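PDB 7KWD: alkaline phosphatase from Thermus thermophilus, which probably hydrolyses phosphate monoesters as a homodimeric alkaline phosphatase, using bound zinc and magnesium ions. Local coordinates for residues Ile42-Asp47 with Glu298-Phe303; Pro245-Met250 with Leu267-Gly272; Leu440-Gln445 with Phe461-Glu466. All blocks are in the same frame, centred on the assembly; numbering follows the deposited sequence.

Overall arrangement
The three contacts place helices against the central sheet of the alkaline phosphatase fold. Contacts 1 and 2 are neighbours, with centres 9 Å apart: their strands 40-46 and 265-271 run side by side in parallel, and helices 283-306 and 247-259 cover them on one face. In sequence, contact 2 falls between the two segments of contact 1, and contact 3 follows both. Contact 3, centred 12 Å from contact 1 and 19 Å from contact 2, lies on strand 438-443, separated from strand 40-46 by strand 310-325, and brings helix 459-468 to the other face. D47 and E270, from contacts 1 and 2, meet at the magnesium ion, so the sheet core leads directly into the metal site.

Contact 1: Ile42-Asp47 with Glu298-Phe303. With MG (magnesium ion), chain D; ZN (zinc ion), chain E.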
loop_
_atom_site.group_PDB
_atom_site.type_symbol
_atom_site.label_atom_id
_atom_site.label_comp_id
_atom_site.label_asym_id
_atom_site.label_seq_id
_atom_site.Cartn_x
_atom_site.Cartn_y
_atom_site.Cartn_z
ATOM N N ILE A 42 0.781 -23.717 -10.186
ATOM C CA ILE A 42 1.958 -22.850 -10.187
ATOM C C ILE A 42 1.690 -21.751 -9.183
ATOM O O ILE A 42 0.618 -21.124 -9.231
ATOM C CB ILE A 42 2.241 -22.254 -11.581
ATOM C CG1 ILE A 42 2.325 -23.373 -12.619
ATOM C CG2 ILE A 42 3.518 -21.453 -11.540
ATOM C CD1 ILE A 42 2.410 -22.915 -14.042
ATOM N N VAL A 43 2.630 -21.531 -8.270
ATOM C CA VAL A 43 2.531 -20.453 -7.285
ATOM C C VAL A 43 3.690 -19.486 -7.533
ATOM O O VAL A 43 4.856 -19.864 -7.389
ATOM C CB VAL A 43 2.563 -20.982 -5.841
ATOM C CG1 VAL A 43 2.342 -19.835 -4.848
ATOM C CG2 VAL A 43 1.522 -22.113 -5.601
ATOM N N PHE A 44 3.369 -18.245 -7.874
ATOM C CA PHE A 44 4.349 -17.215 -8.227
ATOM C C PHE A 44 4.325 -16.213 -7.076
ATOM O O PHE A 44 3.375 -15.432 -6.937
ATOM C CB PHE A 44 4.005 -16.587 -9.577
ATOM C CG PHE A 44 5.077 -15.685 -10.127
ATOM C CD1 PHE A 44 6.265 -15.475 -9.490
ATOM C CD2 PHE A 44 4.825 -14.975 -11.322
ATOM C CE1 PHE A 44 7.217 -14.609 -9.973
ATOM C CE2 PHE A 44 5.807 -14.119 -11.847
ATOM C CZ PHE A 44 7.006 -13.940 -11.166
ATOM N N VAL A 45 5.354 -16.267 -6.231
ATOM C CA VAL A 45 5.459 -15.364 -5.084
ATOM C C VAL A 45 6.293 -14.153 -5.480
ATOM O O VAL A 45 7.433 -14.298 -5.927
ATOM C CB VAL A 45 6.088 -16.060 -3.875
ATOM C CG1 VAL A 45 6.208 -15.067 -2.711
ATOM C CG2 VAL A 45 5.290 -17.288 -3.505
ATOM N N TYR A 46 5.716 -12.961 -5.303
ATOM C CA TYR A 46 6.437 -11.696 -5.357
ATOM C C TYR A 46 6.834 -11.349 -3.920
ATOM O O TYR A 46 6.038 -10.835 -3.147
ATOM C CB TYR A 46 5.545 -10.612 -5.955
ATOM C CG TYR A 46 5.386 -10.566 -7.467
ATOM C CD1 TYR A 46 4.856 -11.638 -8.178
ATOM C CD2 TYR A 46 5.672 -9.401 -8.173
ATOM C CE1 TYR A 46 4.665 -11.557 -9.540
ATOM C CE2 TYR A 46 5.468 -9.307 -9.540
ATOM C CZ TYR A 46 4.971 -10.386 -10.216
ATOM O OH TYR A 46 4.792 -10.311 -11.577
ATOM N N ASP A 47 8.075 -11.642 -3.539
ATOM C CA ASP A 47 8.487 -11.456 -2.160
ATOM C C ASP A 47 8.688 -9.973 -1.857
ATOM O O ASP A 47 9.428 -9.293 -2.559
ATOM C CB ASP A 47 9.771 -12.231 -1.876
ATOM C CG ASP A 47 9.951 -12.487 -0.420
ATOM O OD1 ASP A 47 9.941 -11.476 0.316
ATOM O OD2 ASP A 47 10.052 -13.679 -0.011
ATOM N N GLU A 298 4.334 -13.478 -18.182
ATOM C CA GLU A 298 3.919 -13.695 -19.550
ATOM C C GLU A 298 4.143 -15.133 -19.925
ATOM O O GLU A 298 3.276 -15.758 -20.537
ATOM C CB GLU A 298 4.687 -12.751 -20.460
ATOM C CG GLU A 298 4.158 -11.334 -20.305
ATOM C CD GLU A 298 4.764 -10.330 -21.257
ATOM O OE1 GLU A 298 5.953 -10.488 -21.605
ATOM O OE2 GLU A 298 4.049 -9.364 -21.623
ATOM N N LEU A 299 5.269 -15.696 -19.487
ATOM C CA LEU A 299 5.538 -17.107 -19.705
ATOM C C LEU A 299 4.517 -17.993 -19.007
ATOM O O LEU A 299 4.013 -18.964 -19.577
ATOM C CB LEU A 299 6.938 -17.432 -19.202
ATOM C CG LEU A 299 7.705 -18.353 -20.128
ATOM C CD1 LEU A 299 7.922 -17.660 -21.472
ATOM C CD2 LEU A 299 9.002 -18.677 -19.434
ATOM N N LEU A 300 4.230 -17.695 -17.734
ATOM C CA LEU A 300 3.358 -18.566 -16.963
ATOM C C LEU A 300 1.928 -18.496 -17.468
ATOM O O LEU A 300 1.237 -19.513 -17.501
ATOM C CB LEU A 300 3.434 -18.182 -15.485
ATOM C CG LEU A 300 4.807 -18.387 -14.848
ATOM C CD1 LEU A 300 4.788 -17.985 -13.373
ATOM C CD2 LEU A 300 5.311 -19.839 -15.028
ATOM N N THR A 301 1.445 -17.301 -17.832
ATOM C CA THR A 301 0.067 -17.216 -18.310
ATOM C C THR A 301 -0.069 -17.903 -19.667
ATOM O O THR A 301 -1.040 -18.624 -19.919
ATOM C CB THR A 301 -0.412 -15.768 -18.380
ATOM O OG1 THR A 301 0.450 -14.986 -19.207
ATOM C CG2 THR A 301 -0.477 -15.182 -17.004
ATOM N N ALA A 302 0.928 -17.758 -20.528
ATOM C CA ALA A 302 0.865 -18.455 -21.810
ATOM C C ALA A 302 0.846 -19.962 -21.599
ATOM O O ALA A 302 0.118 -20.675 -22.289
ATOM C CB ALA A 302 2.030 -18.029 -22.701
ATOM N N PHE A 303 1.607 -20.465 -20.621
ATOM C CA PHE A 303 1.497 -21.882 -20.276
ATOM C C PHE A 303 0.084 -22.244 -19.795
ATOM O O PHE A 303 -0.483 -23.264 -20.205
ATOM C CB PHE A 303 2.524 -22.267 -19.215
ATOM C CG PHE A 303 2.535 -23.748 -18.911
ATOM C CD1 PHE A 303 1.713 -24.268 -17.926
ATOM C CD2 PHE A 303 3.330 -24.619 -19.633
ATOM C CE1 PHE A 303 1.693 -25.617 -17.658
ATOM C CE2 PHE A 303 3.321 -25.972 -19.365
ATOM C CZ PHE A 303 2.490 -26.476 -18.379
HETATM MG MG MG D . 11.653 -15.111 -0.122
HETATM ZN ZN ZN E . 9.241 -12.315 2.227
HETATM O O HOH W 1 12.926 -16.803 -0.271
HETATM O O HOH W 2 12.267 -15.018 1.730
HETATM O O HOH W 3 13.051 -13.299 -0.543
#
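I42 and L300 have the nearest CA atoms, 8.1 Å apart, where strand 42-46 and helix 298-303 run nearly antiparallel at 161° with their axes 10.9 Å apart. No hydrogen bond joins the segments; branched aliphatic and aromatic side chains, which suit a buried seam, make the contact. L300 is the residue most covered by this contact; its CD1 methyl meets both F44 and I42. The methyl stands obliquely against the ring of F44, 3.6 Å from CD2, and the two side chains meet at about a right angle. The ring reaches the helix because CG of F44 is anti to the backbone N (chi1 -170°). On one face of the F44 ring, CE1 of Y46 sits 3.6 Å above the plane, toward the rim. The same L300 methyl lies 4.1 Å from CG2 of I42. I42 uses both its branches: while CG2 serves L300, the longer arm, extended at chi2 172°, carries CD1 to 4.2 Å from CD1 of F303. A beta-branched residue can thus touch two helix residues about one turn apart.

Strand alternation sends V43 to the other face, where it meets M464 of helix 459-468, while backbone bonds tie the strand to L267 and V269 on one flank and to L311 and I313 on the other. Just past the strand, the carboxylate of D47 bridges two metals, with OD1 2.2 Å from the zinc ion and OD2 2.1 Å from the magnesium ion. S95, D317 and H318 complete the protein ligands of that zinc; T148 and E270 join D47 at the magnesium. A buried hydrophobic strand delivering a bridging aspartate at its C-terminal end is characteristic of the alkaline phosphatase active site.

Contact 2: Pro245-Met250 with Leu267-Gly272; sequences PSLKEM and LQVEAG. With MG (magnesium ion), chain D.
Both methyls of L247 approach the flat peptide group joining E270 to A271 from the same side of its plane, displaced from the group, CD2 3.7 Å from E270 O. E270 leaves the strand on the side away from the helix, and its carboxylate, the other flat group, is held through its oxygens: OE2 binds the magnesium ion at 2.0 Å, while OE1 accepts from T140 and from a metal-bound water 2.9 Å away. This acid is thus fixed at both oxygens, and the metal probably eases its closeness to D47. G272 O accepts from another of the ion's waters. The ligand sits near the C-terminal end of a sheet strand, as in the alkaline phosphatase fold, with helix 247-259 packed behind it. Leucine suits position 247: chi1 of -171° swings CG opposite the backbone N, which carries its two methyls to the strand, and CD2 also lies 4.0 Å from V269 CG1 and 4.1 Å from A271 CB. The small alanine lets the fork come close to the backbone. S246 and E249 start this helix with a capping box: E249 N donates to S246 OG at 3.0 Å, and S246 N donates back to E249 OE1 on its anti side.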
loop_
_atom_site.group_PDB
_atom_site.type_symbol
_atom_site.label_atom_id
_atom_site.label_comp_id
_atom_site.label_asym_id
_atom_site.label_seq_id
_atom_site.Cartn_x
_atom_site.Cartn_y
_atom_site.Cartn_z
ATOM N N PRO A 245 21.651 -16.373 -14.722
ATOM C CA PRO A 245 20.380 -16.453 -15.455
ATOM C C PRO A 245 19.394 -15.425 -14.924
ATOM O O PRO A 245 19.505 -14.951 -13.790
ATOM C CB PRO A 245 19.902 -17.884 -15.212
ATOM C CG PRO A 245 20.590 -18.333 -13.941
ATOM C CD PRO A 245 21.786 -17.442 -13.707
ATOM N N SER A 246 18.481 -15.018 -15.799
ATOM C CA SER A 246 17.293 -14.284 -15.387
ATOM C C SER A 246 16.284 -15.249 -14.765
ATOM O O SER A 246 16.323 -16.459 -14.991
ATOM C CB SER A 246 16.642 -13.588 -16.590
ATOM O OG SER A 246 16.221 -14.560 -17.545
ATOM N N LEU A 247 15.344 -14.706 -14.000
ATOM C CA LEU A 247 14.282 -15.581 -13.502
ATOM C C LEU A 247 13.593 -16.298 -14.667
ATOM O O LEU A 247 13.329 -17.510 -14.601
ATOM C CB LEU A 247 13.306 -14.778 -12.660
ATOM C CG LEU A 247 12.262 -15.627 -11.906
ATOM C CD1 LEU A 247 12.913 -16.671 -11.036
ATOM C CD2 LEU A 247 11.387 -14.682 -11.071
ATOM N N LYS A 248 13.338 -15.573 -15.763
ATOM C CA LYS A 248 12.697 -16.190 -16.923
ATOM C C LYS A 248 13.479 -17.394 -17.420
ATOM O O LYS A 248 12.896 -18.460 -17.701
ATOM C CB LYS A 248 12.559 -15.160 -18.057
ATOM C CG LYS A 248 11.912 -15.731 -19.340
ATOM C CD LYS A 248 11.875 -14.634 -20.418
ATOM C CE LYS A 248 11.070 -15.035 -21.657
ATOM N NZ LYS A 248 11.179 -13.956 -22.689
ATOM N N GLU A 249 14.799 -17.244 -17.567
ATOM C CA GLU A 249 15.614 -18.349 -18.078
ATOM C C GLU A 249 15.494 -19.576 -17.190
ATOM O O GLU A 249 15.518 -20.712 -17.673
ATOM C CB GLU A 249 17.087 -17.923 -18.188
ATOM C CG GLU A 249 17.383 -17.084 -19.447
ATOM C CD GLU A 249 18.765 -16.420 -19.472
ATOM O OE1 GLU A 249 19.318 -16.031 -18.412
ATOM O OE2 GLU A 249 19.293 -16.275 -20.585
ATOM N N MET A 250 15.406 -19.366 -15.882
ATOM C CA MET A 250 15.260 -20.495 -14.966
ATOM C C MET A 250 13.887 -21.139 -15.117
ATOM O O MET A 250 13.785 -22.366 -15.205
ATOM C CB MET A 250 15.506 -20.022 -13.529
ATOM C CG MET A 250 16.989 -19.761 -13.233
ATOM S SD MET A 250 17.389 -19.471 -11.510
ATOM C CE MET A 250 17.058 -17.860 -11.194
ATOM N N LEU A 267 4.736 -26.089 -8.847
ATOM C CA LEU A 267 5.900 -25.256 -9.062
ATOM C C LEU A 267 5.735 -24.012 -8.217
ATOM O O LEU A 267 4.667 -23.395 -8.214
ATOM C CB LEU A 267 6.031 -24.886 -10.540
ATOM C CG LEU A 267 6.936 -23.739 -10.956
ATOM C CD1 LEU A 267 8.359 -24.126 -10.545
ATOM C CD2 LEU A 267 6.838 -23.480 -12.475
ATOM N N GLN A 268 6.775 -23.652 -7.484
ATOM C CA GLN A 268 6.880 -22.326 -6.907
ATOM C C GLN A 268 7.919 -21.553 -7.712
ATOM O O GLN A 268 9.033 -22.043 -7.943
ATOM C CB GLN A 268 7.282 -22.365 -5.434
ATOM C CG GLN A 268 7.232 -20.963 -4.789
ATOM C CD GLN A 268 7.951 -20.852 -3.450
ATOM O OE1 GLN A 268 9.088 -20.400 -3.379
ATOM N NE2 GLN A 268 7.260 -21.214 -2.373
ATOM N N VAL A 269 7.535 -20.387 -8.201
ATOM C CA VAL A 269 8.461 -19.420 -8.774
ATOM C C VAL A 269 8.512 -18.262 -7.811
ATOM O O VAL A 269 7.459 -17.743 -7.432
ATOM C CB VAL A 269 8.001 -18.938 -10.161
ATOM C CG1 VAL A 269 9.019 -17.948 -10.752
ATOM C CG2 VAL A 269 7.765 -20.135 -11.070
ATOM N N GLU A 270 9.720 -17.840 -7.430
ATOM C CA GLU A 270 9.874 -16.739 -6.498
ATOM C C GLU A 270 10.680 -15.608 -7.111
ATOM O O GLU A 270 11.834 -15.806 -7.523
ATOM C CB GLU A 270 10.547 -17.151 -5.186
ATOM C CG GLU A 270 10.239 -16.072 -4.106
ATOM C CD GLU A 270 11.232 -16.086 -2.993
ATOM O OE1 GLU A 270 12.208 -16.868 -3.096
ATOM O OE2 GLU A 270 11.021 -15.338 -2.042
ATOM N N ALA A 271 10.065 -14.434 -7.194
ATOM C CA ALA A 271 10.789 -13.192 -7.443
ATOM C C ALA A 271 11.181 -12.700 -6.065
ATOM O O ALA A 271 10.545 -11.833 -5.472
ATOM C CB ALA A 271 9.932 -12.187 -8.194
ATOM N N GLY A 272 12.243 -13.320 -5.532
ATOM C CA GLY A 272 12.554 -13.174 -4.130
ATOM C C GLY A 272 13.360 -11.980 -3.753
ATOM O O GLY A 272 13.562 -11.737 -2.548
HETATM MG MG MG D . 11.653 -15.111 -0.122
HETATM O O HOH W 1 12.926 -16.803 -0.271
HETATM O O HOH W 3 13.051 -13.299 -0.543
HETATM O O HOH W 2 12.267 -15.018 1.730
#

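Contact 3: Leu440-Gln445 with Phe461-Glu466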
loop_
_atom_site.group_PDB
_atom_site.type_symbol
_atom_site.label_atom_id
_atom_site.label_comp_id
_atom_site.label_asym_id
_atom_site.label_seq_id
_atom_site.Cartn_x
_atom_site.Cartn_y
_atom_site.Cartn_z
ATOM N N LEU A 440 -3.193 -10.738 -3.966
ATOM C CA LEU A 440 -3.466 -12.144 -4.260
ATOM C C LEU A 440 -4.271 -12.204 -5.551
ATOM O O LEU A 440 -5.324 -11.563 -5.649
ATOM C CB LEU A 440 -4.254 -12.815 -3.143
ATOM C CG LEU A 440 -4.902 -14.177 -3.409
ATOM C CD1 LEU A 440 -3.893 -15.311 -3.699
ATOM C CD2 LEU A 440 -5.697 -14.543 -2.191
ATOM N N LEU A 441 -3.792 -12.993 -6.506
ATOM C CA LEU A 441 -4.366 -13.020 -7.850
ATOM C C LEU A 441 -4.437 -14.445 -8.371
ATOM O O LEU A 441 -3.474 -15.202 -8.243
ATOM C CB LEU A 441 -3.527 -12.168 -8.809
ATOM C CG LEU A 441 -3.606 -12.337 -10.331
ATOM C CD1 LEU A 441 -4.874 -11.729 -10.846
ATOM C CD2 LEU A 441 -2.420 -11.627 -10.961
ATOM N N LEU A 442 -5.551 -14.773 -9.020
ATOM C CA LEU A 442 -5.801 -16.102 -9.562
ATOM C C LEU A 442 -5.911 -16.052 -11.076
ATOM O O LEU A 442 -6.676 -15.253 -11.631
ATOM C CB LEU A 442 -7.086 -16.700 -9.009
ATOM C CG LEU A 442 -7.171 -16.768 -7.483
ATOM C CD1 LEU A 442 -8.561 -17.291 -7.056
ATOM C CD2 LEU A 442 -6.096 -17.652 -6.968
ATOM N N TYR A 443 -5.166 -16.909 -11.749
ATOM C CA TYR A 443 -5.153 -16.913 -13.211
ATOM C C TYR A 443 -5.454 -18.338 -13.639
ATOM O O TYR A 443 -4.601 -19.235 -13.529
ATOM C CB TYR A 443 -3.826 -16.420 -13.778
ATOM C CG TYR A 443 -3.859 -16.305 -15.286
ATOM C CD1 TYR A 443 -3.579 -17.396 -16.099
ATOM C CD2 TYR A 443 -4.215 -15.119 -15.900
ATOM C CE1 TYR A 443 -3.642 -17.302 -17.481
ATOM C CE2 TYR A 443 -4.259 -15.020 -17.276
ATOM C CZ TYR A 443 -3.963 -16.111 -18.060
ATOM O OH TYR A 443 -4.018 -15.978 -19.434
ATOM N N GLY A 444 -6.656 -18.546 -14.111
ATOM C CA GLY A 444 -7.083 -19.883 -14.469
ATOM C C GLY A 444 -8.409 -19.844 -15.189
ATOM O O GLY A 444 -9.066 -18.799 -15.294
ATOM N N GLN A 445 -8.779 -21.027 -15.685
ATOM C CA GLN A 445 -9.999 -21.186 -16.453
ATOM C C GLN A 445 -11.168 -21.331 -15.502
ATOM O O GLN A 445 -11.104 -22.106 -14.539
ATOM C CB GLN A 445 -9.889 -22.418 -17.358
ATOM C CG GLN A 445 -11.166 -22.768 -18.108
ATOM C CD GLN A 445 -10.937 -23.854 -19.158
ATOM O OE1 GLN A 445 -11.232 -25.033 -18.924
ATOM N NE2 GLN A 445 -10.401 -23.457 -20.318
ATOM N N PHE A 461 -3.295 -21.534 1.543
ATOM C CA PHE A 461 -3.236 -22.976 1.768
ATOM C C PHE A 461 -4.535 -23.670 1.365
ATOM O O PHE A 461 -4.514 -24.683 0.666
ATOM C CB PHE A 461 -2.938 -23.238 3.238
ATOM C CG PHE A 461 -2.857 -24.700 3.600
ATOM C CD1 PHE A 461 -1.760 -25.463 3.226
ATOM C CD2 PHE A 461 -3.886 -25.305 4.314
ATOM C CE1 PHE A 461 -1.670 -26.797 3.576
ATOM C CE2 PHE A 461 -3.812 -26.639 4.648
ATOM C CZ PHE A 461 -2.698 -27.386 4.290
ATOM N N ARG A 462 -5.685 -23.123 1.786
ATOM C CA ARG A 462 -6.967 -23.720 1.422
ATOM C C ARG A 462 -7.203 -23.704 -0.079
ATOM O O ARG A 462 -7.723 -24.677 -0.647
ATOM C CB ARG A 462 -8.097 -22.992 2.150
ATOM C CG ARG A 462 -7.987 -23.213 3.636
ATOM C CD ARG A 462 -9.204 -22.741 4.400
ATOM N NE ARG A 462 -8.793 -22.512 5.769
ATOM C CZ ARG A 462 -8.344 -21.342 6.199
ATOM N NH1 ARG A 462 -8.298 -20.310 5.362
ATOM N NH2 ARG A 462 -7.951 -21.213 7.452
ATOM N N LEU A 463 -6.824 -22.614 -0.750
ATOM C CA LEU A 463 -6.995 -22.558 -2.192
ATOM C C LEU A 463 -6.131 -23.596 -2.894
ATOM O O LEU A 463 -6.570 -24.240 -3.853
ATOM C CB LEU A 463 -6.645 -21.170 -2.714
ATOM C CG LEU A 463 -7.471 -20.006 -2.186
ATOM C CD1 LEU A 463 -6.824 -18.716 -2.688
ATOM C CD2 LEU A 463 -8.868 -20.137 -2.630
ATOM N N MET A 464 -4.886 -23.747 -2.458
ATOM C CA MET A 464 -4.040 -24.767 -3.066
ATOM C C MET A 464 -4.627 -26.151 -2.850
ATOM O O MET A 464 -4.617 -26.996 -3.766
ATOM C CB MET A 464 -2.630 -24.702 -2.501
ATOM C CG MET A 464 -1.940 -23.408 -2.819
ATOM S SD MET A 464 -0.155 -23.477 -2.632
ATOM C CE MET A 464 0.046 -23.646 -0.864
ATOM N N GLY A 465 -5.133 -26.408 -1.647
ATOM C CA GLY A 465 -5.664 -27.732 -1.356
ATOM C C GLY A 465 -6.930 -28.024 -2.135
ATOM O O GLY A 465 -7.123 -29.137 -2.616
ATOM N N GLU A 466 -7.817 -27.039 -2.244
ATOM C CA GLU A 466 -9.012 -27.200 -3.053
ATOM C C GLU A 466 -8.641 -27.480 -4.489
ATOM O O GLU A 466 -9.138 -28.432 -5.090
ATOM C CB GLU A 466 -9.900 -25.958 -3.000
ATOM C CG GLU A 466 -11.023 -26.032 -4.040
ATOM C CD GLU A 466 -12.033 -24.879 -3.948
ATOM O OE1 GLU A 466 -11.728 -23.833 -3.305
ATOM O OE2 GLU A 466 -13.121 -25.019 -4.562
#
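L463 is the one residue of 461-466 that touches the strand segment, with more surface buried here than L442 or L440, the two strand leucines it faces. Its CD1 methyl is the point of meeting. CG lies anti to the carbonyl carbon (chi1 -61°) and the chain then continues extended at chi2 172°, which makes CD1 the branch farthest from the helix backbone. That methyl reaches both strand side chains, 4.4 Å from CD2 of L440 and 4.5 Å from CD2 of L442. Two residues apart on a strand, L440 and L442 share a face, and the methyl of a single helix residue can address both. The contact is light: the nearest CA atoms, of L442 and L463, remain 9.9 Å apart, and no hydrogen bond joins the segments.

Helix 459-468 here covers one face of the central sheet of the alkaline phosphatase fold. Strand 438-443 is antiparallel to both its neighbours, bonded through L441 and Y443 to strand 310-325 and through L440 and L442 to P79 and G81. I313 of strand 310-325 packs beside both L440 and L442, carrying the apolar cluster on to the next strand. Alternation turns Y443 to the opposite face, where its CZ packs 3.6 Å from CB of T301 on helix 283-306 and its hydroxyl bonds to D305. Leucine fits all three positions of the contact, since its forked, flexible end can meet several neighbours in a buried apolar setting without needing a polar partner.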